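Local coordinates for protein methanogen homoaconitase large subunit (PDB 4KP2) that forms the large subunit of an iron-sulfur hydro-lyase that interconverts (R)-homocitrate, cis-homoaconitate and homoisocitrate in 2-oxosuberate biosynthesis, at residues D48-H53 / A160-T165; K76-F81 / I108-K113; F133-D138 / T152-T157; H140-G145 / N230-M235. All blocks are in the same frame, centred on the assembly; numbering follows the deposited sequence.

Interaction 1 of 4, residues D48-H53 / A160-T165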
# COMPACT_ATOMS: atom_id res chain seq x y z
N ASP A 48 5.90 -31.58 -9.89
CA ASP A 48 5.83 -31.70 -8.43
C ASP A 48 5.12 -30.52 -7.79
O ASP A 48 4.55 -30.64 -6.71
CB ASP A 48 7.24 -31.82 -7.85
CG ASP A 48 7.90 -33.13 -8.20
OD1 ASP A 48 7.21 -34.17 -8.19
OD2 ASP A 48 9.12 -33.13 -8.50
N LEU A 49 5.14 -29.37 -8.47
CA LEU A 49 4.55 -28.16 -7.92
C LEU A 49 4.10 -27.20 -9.02
O LEU A 49 4.88 -26.83 -9.89
CB LEU A 49 5.56 -27.46 -7.00
CG LEU A 49 5.01 -26.46 -5.98
CD1 LEU A 49 4.08 -27.17 -5.02
CD2 LEU A 49 6.15 -25.79 -5.23
N ALA A 50 2.83 -26.82 -8.98
CA ALA A 50 2.27 -25.90 -9.97
C ALA A 50 1.70 -24.65 -9.29
O ALA A 50 0.96 -24.75 -8.32
CB ALA A 50 1.20 -26.60 -10.79
N MET A 51 2.05 -23.48 -9.82
CA MET A 51 1.65 -22.22 -9.20
C MET A 51 1.29 -21.13 -10.21
O MET A 51 2.00 -20.90 -11.18
CB MET A 51 2.74 -21.73 -8.25
CG MET A 51 2.68 -20.24 -7.93
SD MET A 51 3.85 -19.28 -8.91
CE MET A 51 2.82 -17.90 -9.40
N THR A 52 0.17 -20.45 -9.95
CA THR A 52 -0.24 -19.29 -10.73
C THR A 52 -0.69 -18.17 -9.80
O THR A 52 -1.27 -18.42 -8.74
CB THR A 52 -1.37 -19.62 -11.71
OG1 THR A 52 -2.40 -20.34 -11.02
CG2 THR A 52 -0.85 -20.47 -12.86
N HIS A 53 -0.42 -16.93 -10.19
CA HIS A 53 -0.80 -15.78 -9.37
C HIS A 53 -2.05 -15.08 -9.90
O HIS A 53 -2.63 -15.50 -10.90
CB HIS A 53 0.37 -14.79 -9.25
CG HIS A 53 0.91 -14.33 -10.58
ND1 HIS A 53 0.30 -13.37 -11.34
CD2 HIS A 53 2.02 -14.71 -11.26
CE1 HIS A 53 1.00 -13.17 -12.44
NE2 HIS A 53 2.04 -13.97 -12.42
N ALA A 160 -2.53 -24.49 -17.86
CA ALA A 160 -3.81 -25.20 -17.87
C ALA A 160 -3.58 -26.68 -18.16
O ALA A 160 -4.22 -27.55 -17.56
CB ALA A 160 -4.74 -24.60 -18.89
N TYR A 161 -2.66 -26.95 -19.09
CA TYR A 161 -2.30 -28.31 -19.45
C TYR A 161 -1.73 -29.05 -18.25
O TYR A 161 -2.10 -30.19 -17.97
CB TYR A 161 -1.27 -28.29 -20.59
CG TYR A 161 -0.86 -29.65 -21.09
CD1 TYR A 161 -1.57 -30.29 -22.10
CD2 TYR A 161 0.26 -30.29 -20.57
CE1 TYR A 161 -1.19 -31.53 -22.56
CE2 TYR A 161 0.65 -31.54 -21.03
CZ TYR A 161 -0.08 -32.15 -22.03
OH TYR A 161 0.30 -33.39 -22.49
N ILE A 162 -0.83 -28.39 -17.54
CA ILE A 162 -0.20 -28.96 -16.35
C ILE A 162 -1.22 -29.14 -15.22
O ILE A 162 -1.19 -30.14 -14.51
CB ILE A 162 0.98 -28.09 -15.88
CG1 ILE A 162 2.12 -28.16 -16.90
CG2 ILE A 162 1.47 -28.53 -14.51
CD1 ILE A 162 3.33 -27.34 -16.52
N TYR A 163 -2.12 -28.17 -15.08
CA TYR A 163 -3.17 -28.24 -14.07
C TYR A 163 -4.09 -29.44 -14.28
O TYR A 163 -4.69 -29.94 -13.34
CB TYR A 163 -4.01 -26.96 -14.08
CG TYR A 163 -3.45 -25.85 -13.22
CD1 TYR A 163 -2.39 -26.08 -12.34
CD2 TYR A 163 -3.98 -24.57 -13.27
CE1 TYR A 163 -1.88 -25.07 -11.55
CE2 TYR A 163 -3.48 -23.55 -12.48
CZ TYR A 163 -2.43 -23.81 -11.63
OH TYR A 163 -1.92 -22.80 -10.84
N ALA A 164 -4.18 -29.91 -15.52
CA ALA A 164 -5.12 -30.97 -15.87
C ALA A 164 -4.49 -32.36 -15.86
O ALA A 164 -5.14 -33.34 -15.48
CB ALA A 164 -5.76 -30.69 -17.21
N THR A 165 -3.23 -32.45 -16.29
CA THR A 165 -2.57 -33.74 -16.43
C THR A 165 -1.49 -33.98 -15.37
O THR A 165 -1.18 -35.12 -15.03
CB THR A 165 -1.94 -33.90 -17.82
OG1 THR A 165 -0.94 -32.89 -18.02
CG2 THR A 165 -3.00 -33.78 -18.91
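T52 sets its OG1 between its own backbone N and carbonyl carbon (chi1 48°), while Y163 swings its ring to chi1 -86°; the two side chains then approach from opposite directions and their hydroxyls meet. Y163 OH lies 2.5 Å from T52 OG1, a short hydrogen bond in which either oxygen could be the donor. T52 OG1 sits in the plane of the Y163 ring, at its phenolic edge, and the methyl CG2 of T52 packs beside the same hydroxyl, 3.3 Å from Y163 OH. T57 OG1 is a second hydrogen-bond partner of T52 OG1, so this buried threonine hydroxyl is gripped by two others. Nearer the start of strand 49-53, A50 CB rests against the edge of the phenol ring, 3.5 Å from Y163 CE1. From the preceding helical residue the methyl I162 CG2 reaches A50 CB at 4.2 Å. The ring also meets F102 and touches I77, neighbours likely to limit its movement. A phenylalanine in place of Y163 would keep the ring but would probably leave T52 OG1 without one of its two hydroxyl partners in a buried layer. The strand and helix 156-165 run 9.4 Å apart at their nearest, with their N-to-C directions 136° apart. A50 and T52 turn to the helix, whereas L49 and M51 face the opposite way and pack on helix 119-126. A parallel strand with helices on both faces is the layering of the alpha-beta-alpha sandwich characteristic of the aconitase family.

Interaction 2 of 4, residues K76-F81 / I108-K113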
# COMPACT_ATOMS: atom_id res chain seq x y z
N LYS A 76 -0.86 -30.34 -4.96
CA LYS A 76 0.34 -29.95 -5.69
C LYS A 76 0.17 -28.58 -6.34
O LYS A 76 1.08 -28.10 -7.02
CB LYS A 76 0.69 -30.99 -6.75
CG LYS A 76 1.68 -32.05 -6.30
CD LYS A 76 1.09 -33.00 -5.28
CE LYS A 76 2.06 -34.12 -4.95
NZ LYS A 76 2.44 -34.90 -6.17
N ILE A 77 -0.98 -27.95 -6.14
CA ILE A 77 -1.27 -26.66 -6.74
C ILE A 77 -1.25 -25.53 -5.71
O ILE A 77 -1.82 -25.66 -4.63
CB ILE A 77 -2.64 -26.66 -7.45
CG1 ILE A 77 -2.67 -27.74 -8.53
CG2 ILE A 77 -2.93 -25.30 -8.06
CD1 ILE A 77 -4.01 -27.87 -9.23
N VAL A 78 -0.57 -24.43 -6.04
CA VAL A 78 -0.48 -23.28 -5.15
C VAL A 78 -0.97 -22.01 -5.84
O VAL A 78 -0.55 -21.70 -6.96
CB VAL A 78 0.96 -23.07 -4.65
CG1 VAL A 78 1.05 -21.81 -3.80
CG2 VAL A 78 1.44 -24.29 -3.87
N VAL A 79 -1.85 -21.27 -5.17
CA VAL A 79 -2.33 -20.00 -5.69
C VAL A 79 -2.05 -18.87 -4.70
O VAL A 79 -2.40 -18.97 -3.53
CB VAL A 79 -3.84 -20.05 -6.00
CG1 VAL A 79 -4.33 -18.70 -6.51
CG2 VAL A 79 -4.15 -21.14 -7.00
N ALA A 80 -1.42 -17.81 -5.18
CA ALA A 80 -1.07 -16.68 -4.33
C ALA A 80 -1.26 -15.33 -5.03
O ALA A 80 -0.76 -15.12 -6.13
CB ALA A 80 0.35 -16.82 -3.82
N PHE A 81 -1.99 -14.43 -4.37
CA PHE A 81 -2.21 -13.09 -4.91
C PHE A 81 -1.10 -12.16 -4.46
O PHE A 81 -0.82 -12.05 -3.26
CB PHE A 81 -3.56 -12.54 -4.44
CG PHE A 81 -4.75 -13.34 -4.91
CD1 PHE A 81 -4.62 -14.28 -5.92
CD2 PHE A 81 -5.99 -13.15 -4.34
CE1 PHE A 81 -5.71 -15.02 -6.35
CE2 PHE A 81 -7.09 -13.88 -4.76
CZ PHE A 81 -6.95 -14.81 -5.77
N ILE A 108 -8.41 -25.86 -3.72
CA ILE A 108 -7.00 -25.56 -3.56
C ILE A 108 -6.71 -25.09 -2.14
O ILE A 108 -6.87 -23.92 -1.82
CB ILE A 108 -6.54 -24.48 -4.56
CG1 ILE A 108 -6.96 -24.85 -5.98
CG2 ILE A 108 -5.04 -24.28 -4.48
CD1 ILE A 108 -6.36 -26.14 -6.47
N LYS A 109 -6.28 -26.02 -1.30
CA LYS A 109 -5.98 -25.71 0.10
C LYS A 109 -4.75 -24.82 0.21
O LYS A 109 -4.66 -23.98 1.12
CB LYS A 109 -5.78 -26.99 0.91
CG LYS A 109 -7.03 -27.85 1.01
CD LYS A 109 -6.79 -29.06 1.90
CE LYS A 109 -8.05 -29.91 2.01
NZ LYS A 109 -7.83 -31.08 2.89
N ASN A 110 -3.81 -24.99 -0.71
CA ASN A 110 -2.61 -24.18 -0.73
C ASN A 110 -2.85 -22.82 -1.37
O ASN A 110 -2.17 -22.43 -2.32
CB ASN A 110 -1.48 -24.90 -1.48
CG ASN A 110 -1.17 -26.26 -0.89
OD1 ASN A 110 -1.33 -26.48 0.31
ND2 ASN A 110 -0.73 -27.18 -1.74
N PHE A 111 -3.83 -22.08 -0.84
CA PHE A 111 -4.17 -20.77 -1.38
C PHE A 111 -3.73 -19.66 -0.45
O PHE A 111 -3.87 -19.75 0.77
CB PHE A 111 -5.68 -20.68 -1.64
CG PHE A 111 -6.14 -19.30 -1.98
CD1 PHE A 111 -5.75 -18.69 -3.17
CD2 PHE A 111 -6.99 -18.60 -1.13
CE1 PHE A 111 -6.18 -17.42 -3.49
CE2 PHE A 111 -7.42 -17.33 -1.45
CZ PHE A 111 -7.02 -16.74 -2.63
N HIS A 112 -3.19 -18.59 -1.03
CA HIS A 112 -2.73 -17.45 -0.25
C HIS A 112 -3.35 -16.15 -0.75
O HIS A 112 -3.17 -15.76 -1.91
CB HIS A 112 -1.20 -17.36 -0.28
CG HIS A 112 -0.53 -18.51 0.39
ND1 HIS A 112 -0.21 -18.50 1.73
CD2 HIS A 112 -0.11 -19.71 -0.08
CE1 HIS A 112 0.37 -19.64 2.06
NE2 HIS A 112 0.45 -20.39 0.97
N LYS A 113 -4.08 -15.48 0.14
CA LYS A 113 -4.76 -14.24 -0.20
C LYS A 113 -3.78 -13.09 -0.35
O LYS A 113 -2.57 -13.27 -0.23
CB LYS A 113 -5.78 -13.90 0.88
CG LYS A 113 -6.77 -15.01 1.15
CD LYS A 113 -7.46 -14.83 2.49
CE LYS A 113 -8.18 -13.50 2.57
NZ LYS A 113 -8.81 -13.30 3.90
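A parallel beta-alpha-beta crossover brings V79 beside F111 and A80 beside H112, with helix 90-106 linking the two strands. V79 uses both its backbone groups toward the same strand: its N donates to N110 O at 3.1 Å, and its O accepts from H112 N at 2.6 Å. F81 N continues the ladder to H112 O, 3.0 Å away. At the other end N110, the centre of an inverse gamma turn, offers ND2 to I77 O in a weak bond only. On the face carrying V79 and F111, the phenylalanine CG is anti to the backbone N (chi1 171°), which lays CD1 against V79 CG1 at 3.6 Å and extends the ring toward F81. The edge of F111 points at the face of F81 in a T-shaped stack, centroids 5.0 Å apart and planes at 78°. I108 CD1 meets I77 CG2 at 3.9 Å. Helix 90-106 covers this face: A99 touches F81, and L100 and V103 touch F111. The other face bears A80 and H112 under I122 of helix 119-126, with H112 NE2 bonded to Y127 OH. K113 NZ bonds to V347 O and H344 O of the second subunit, while strand 49-53 pairs with the far side of strand 77-80.

Interaction 3 of 4, residues F133-D138 / T152-T157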
# COMPACT_ATOMS: atom_id res chain seq x y z
N PHE A 133 10.34 -30.63 -9.65
CA PHE A 133 10.09 -29.97 -10.92
C PHE A 133 9.00 -28.94 -10.69
O PHE A 133 7.82 -29.28 -10.60
CB PHE A 133 9.66 -30.98 -11.99
CG PHE A 133 9.39 -30.36 -13.33
CD1 PHE A 133 10.42 -30.18 -14.24
CD2 PHE A 133 8.12 -29.95 -13.68
CE1 PHE A 133 10.18 -29.62 -15.48
CE2 PHE A 133 7.87 -29.37 -14.91
CZ PHE A 133 8.91 -29.21 -15.81
N VAL A 134 9.40 -27.67 -10.58
CA VAL A 134 8.46 -26.61 -10.24
C VAL A 134 8.00 -25.82 -11.46
O VAL A 134 8.79 -25.16 -12.13
CB VAL A 134 9.07 -25.64 -9.21
CG1 VAL A 134 8.09 -24.52 -8.89
CG2 VAL A 134 9.46 -26.39 -7.95
N ALA A 135 6.70 -25.90 -11.75
CA ALA A 135 6.12 -25.18 -12.86
C ALA A 135 5.33 -23.98 -12.34
O ALA A 135 4.59 -24.09 -11.37
CB ALA A 135 5.22 -26.09 -13.67
N GLY A 136 5.50 -22.83 -13.00
CA GLY A 136 4.84 -21.62 -12.55
C GLY A 136 4.36 -20.72 -13.67
O GLY A 136 4.99 -20.63 -14.72
N GLY A 137 3.24 -20.05 -13.42
CA GLY A 137 2.70 -19.09 -14.37
C GLY A 137 3.34 -17.73 -14.16
O GLY A 137 2.64 -16.73 -13.95
N ASP A 138 4.66 -17.69 -14.21
CA ASP A 138 5.41 -16.47 -13.98
C ASP A 138 6.78 -16.59 -14.64
O ASP A 138 7.39 -17.66 -14.62
CB ASP A 138 5.57 -16.21 -12.48
CG ASP A 138 6.15 -14.85 -12.18
OD1 ASP A 138 7.40 -14.73 -12.12
OD2 ASP A 138 5.37 -13.89 -12.00
N THR A 152 10.87 -23.76 -14.06
CA THR A 152 10.71 -22.87 -15.21
C THR A 152 9.33 -22.23 -15.22
O THR A 152 8.42 -22.67 -14.51
CB THR A 152 10.91 -23.63 -16.54
OG1 THR A 152 10.07 -24.78 -16.57
CG2 THR A 152 12.37 -24.06 -16.69
N GLY A 153 9.17 -21.19 -16.04
CA GLY A 153 7.91 -20.49 -16.14
C GLY A 153 7.13 -20.85 -17.39
O GLY A 153 7.70 -21.01 -18.47
N PHE A 154 5.82 -20.97 -17.25
CA PHE A 154 4.95 -21.33 -18.36
C PHE A 154 3.88 -20.28 -18.59
O PHE A 154 3.58 -19.48 -17.71
CB PHE A 154 4.30 -22.69 -18.12
CG PHE A 154 5.28 -23.83 -18.03
CD1 PHE A 154 5.62 -24.54 -19.17
CD2 PHE A 154 5.86 -24.18 -16.83
CE1 PHE A 154 6.52 -25.59 -19.10
CE2 PHE A 154 6.76 -25.23 -16.75
CZ PHE A 154 7.09 -25.93 -17.89
N GLY A 155 3.29 -20.29 -19.79
CA GLY A 155 2.22 -19.37 -20.12
C GLY A 155 0.88 -19.87 -19.61
O GLY A 155 0.80 -20.92 -18.97
N ALA A 156 -0.17 -19.11 -19.89
CA ALA A 156 -1.52 -19.45 -19.45
C ALA A 156 -1.98 -20.77 -20.06
O ALA A 156 -2.70 -21.55 -19.42
CB ALA A 156 -2.49 -18.34 -19.80
N THR A 157 -1.57 -21.02 -21.30
CA THR A 157 -1.93 -22.25 -22.00
C THR A 157 -1.28 -23.47 -21.36
O THR A 157 -1.96 -24.45 -21.06
CB THR A 157 -1.55 -22.16 -23.50
OG1 THR A 157 -2.55 -21.43 -24.21
CG2 THR A 157 -1.41 -23.55 -24.10
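G136 O is held by two backbone N-H groups: F154 N donates to it at 2.7 Å and nearly straight (170°), and D138 N adds a weak bond that closes an inverse gamma turn centred on G137. The CH of G153 CA also leans on G136 O, 3.2 Å away. Two more bonds tie the parallel strands together, T152 N to V134 O at 3.2 Å and G136 N to T152 O at 3.3 Å. With CG anti to the carbonyl carbon (chi1 -64°), the ring of F154 folds back across strand 133-136, bringing CE2 to within 3.5 Å of A135 CB. Its far end, CZ, approaches F133 CZ at 4.3 Å, and M159 and I162 of helix 156-165 pack on F154 too. G153 lies where the two segments run very close: its CA is 3.3 Å from D138 O, and a CB would clash with that oxygen. G155 then takes the N-cap position of helix 156-165. D138 turns its side chain away from the second strand, and OD1 accepts from H120 NE2 and H140 N. The polar contacts between the segments are thus made by backbone groups, with side chains supplying apolar cover around A135. This leaves the D138 carboxylate to be fixed by other residues; the side chain of D138 is about 6 Å from that of C383, a predicted ligand of the [4Fe-4S] cluster.

Interaction 4 of 4, residues H140-G145 / N230-M235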
# COMPACT_ATOMS: atom_id res chain seq x y z
N HIS A 140 9.51 -15.63 -13.74
CA HIS A 140 10.60 -15.73 -12.77
C HIS A 140 10.42 -16.92 -11.83
O HIS A 140 10.76 -16.83 -10.64
CB HIS A 140 10.73 -14.44 -11.97
CG HIS A 140 11.14 -13.26 -12.80
ND1 HIS A 140 10.23 -12.49 -13.50
CD2 HIS A 140 12.36 -12.72 -13.05
CE1 HIS A 140 10.87 -11.53 -14.14
NE2 HIS A 140 12.16 -11.65 -13.89
N THR A 141 9.91 -18.02 -12.36
CA THR A 141 9.78 -19.25 -11.59
C THR A 141 11.16 -19.89 -11.43
O THR A 141 11.36 -20.75 -10.57
CB THR A 141 8.81 -20.24 -12.28
OG1 THR A 141 7.62 -19.55 -12.66
CG2 THR A 141 8.45 -21.39 -11.36
N CYS A 142 12.11 -19.43 -12.24
CA CYS A 142 13.48 -19.92 -12.19
C CYS A 142 14.17 -19.64 -10.86
O CYS A 142 15.24 -20.18 -10.57
CB CYS A 142 14.30 -19.30 -13.33
SG CYS A 142 14.25 -17.49 -13.38
N THR A 143 13.55 -18.78 -10.04
CA THR A 143 14.06 -18.43 -8.73
C THR A 143 14.23 -19.66 -7.84
O THR A 143 15.16 -19.74 -7.04
CB THR A 143 13.12 -17.43 -8.02
OG1 THR A 143 12.91 -16.29 -8.87
CG2 THR A 143 13.72 -16.96 -6.70
N HIS A 144 13.34 -20.63 -8.01
CA HIS A 144 13.30 -21.82 -7.16
C HIS A 144 14.35 -22.86 -7.54
O HIS A 144 14.28 -24.00 -7.10
CB HIS A 144 11.90 -22.43 -7.18
CG HIS A 144 10.81 -21.44 -6.97
ND1 HIS A 144 10.57 -20.85 -5.74
CD2 HIS A 144 9.89 -20.92 -7.82
CE1 HIS A 144 9.55 -20.02 -5.85
NE2 HIS A 144 9.12 -20.04 -7.10
N GLY A 145 15.30 -22.45 -8.37
CA GLY A 145 16.42 -23.31 -8.72
C GLY A 145 17.49 -23.23 -7.66
O GLY A 145 18.49 -23.95 -7.70
N ASN A 230 17.01 -15.93 -9.64
CA ASN A 230 15.89 -15.09 -10.03
C ASN A 230 16.15 -14.34 -11.34
O ASN A 230 15.24 -14.15 -12.14
CB ASN A 230 15.56 -14.08 -8.92
CG ASN A 230 14.34 -13.23 -9.25
OD1 ASN A 230 14.44 -12.23 -9.96
ND2 ASN A 230 13.19 -13.63 -8.72
N MET A 231 17.39 -13.93 -11.54
CA MET A 231 17.76 -13.14 -12.70
C MET A 231 18.25 -14.01 -13.85
O MET A 231 19.04 -13.57 -14.68
CB MET A 231 18.84 -12.12 -12.33
CG MET A 231 18.54 -11.32 -11.08
SD MET A 231 18.10 -9.61 -11.45
CE MET A 231 19.53 -9.09 -12.38
N ALA A 232 17.79 -15.26 -13.88
CA ALA A 232 18.20 -16.19 -14.92
C ALA A 232 17.51 -15.87 -16.25
O ALA A 232 18.13 -15.94 -17.31
CB ALA A 232 17.90 -17.62 -14.50
N ILE A 233 16.23 -15.53 -16.18
CA ILE A 233 15.45 -15.21 -17.37
C ILE A 233 15.93 -13.90 -18.01
O ILE A 233 15.79 -13.70 -19.22
CB ILE A 233 13.94 -15.13 -17.04
CG1 ILE A 233 13.11 -14.93 -18.32
CG2 ILE A 233 13.66 -14.02 -16.04
CD1 ILE A 233 13.32 -16.01 -19.35
N GLU A 234 16.51 -13.03 -17.20
CA GLU A 234 16.99 -11.74 -17.68
C GLU A 234 18.19 -11.90 -18.60
O GLU A 234 18.55 -10.99 -19.34
CB GLU A 234 17.35 -10.83 -16.50
CG GLU A 234 16.24 -10.68 -15.47
CD GLU A 234 14.98 -10.06 -16.05
OE1 GLU A 234 15.09 -9.26 -17.00
OE2 GLU A 234 13.88 -10.37 -15.55
N MET A 235 18.81 -13.08 -18.55
CA MET A 235 19.92 -13.41 -19.44
C MET A 235 19.45 -14.32 -20.57
O MET A 235 20.25 -14.83 -21.35
CB MET A 235 21.05 -14.08 -18.66
CG MET A 235 21.73 -13.16 -17.67
SD MET A 235 22.92 -14.03 -16.62
CE MET A 235 21.82 -15.10 -15.69
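H140 begins the contact, its ring carried toward E234 with CG anti to the carbonyl carbon (chi1 -65°) and its backbone N held by D138 OD1. H140 NE2 donates to E234 OE2 at 2.7 Å with an angle of 153°, and the imidazole and carboxylate planes are nearly coplanar, 16° apart. E234 reaches back to the ring because its chain bends at chi2. The neighbouring ring carbon H140 CD2 has N230 O in its plane, 3.3 Å away, and I233 CG2 comes against the same ring atom at 3.5 Å, the two side chains crossing at about a right angle. An alanine at H140 would remove the imidazole and probably leave the E234 carboxylate without this N-H donor, with a gap beside I233. Two residues on, C142 packs its SG on A232 CB at 3.8 Å. T143 lies alongside N230, both side chains pointing the same way. T143 OG1 donates to H140 O at 2.8 Å, bridging the start of the short 3-10 turn, and receives N230 ND2 at 2.7 Å in a weak, bent bond. N230 OD1 is taken by N405 ND2, so both ends of the amide are engaged. N230 also packs on C323, a predicted cluster ligand. A histidine paired with a glutamate near the predicted iron-sulfur site, following an Asp-Ser-His sequence, is consistent with the His-carboxylate pairs that line aconitase active sites.

Interactions 1, 2 and 3 belong to one parallel five-strand sheet, with strand 49-53 in its middle. A50 ties interaction 1 to interaction 2, its O lying 2.8 Å from V78 N; on the other side M51 O lies 2.7 Å from G137 N of interaction 3. Helix 156-165 serves both interactions 1 and 3. Interaction 4 leaves the sheet, yet touches interaction 3 where T141 CB packs 3.3 Å from T152 O. The sheet lies near the predicted cluster site: the side chains of M51 and F81 are each about 9 Å from that of C383, and that of D138 about 6 Å, while the side chain of N230 in interaction 4 is about 3 Å from that of C323.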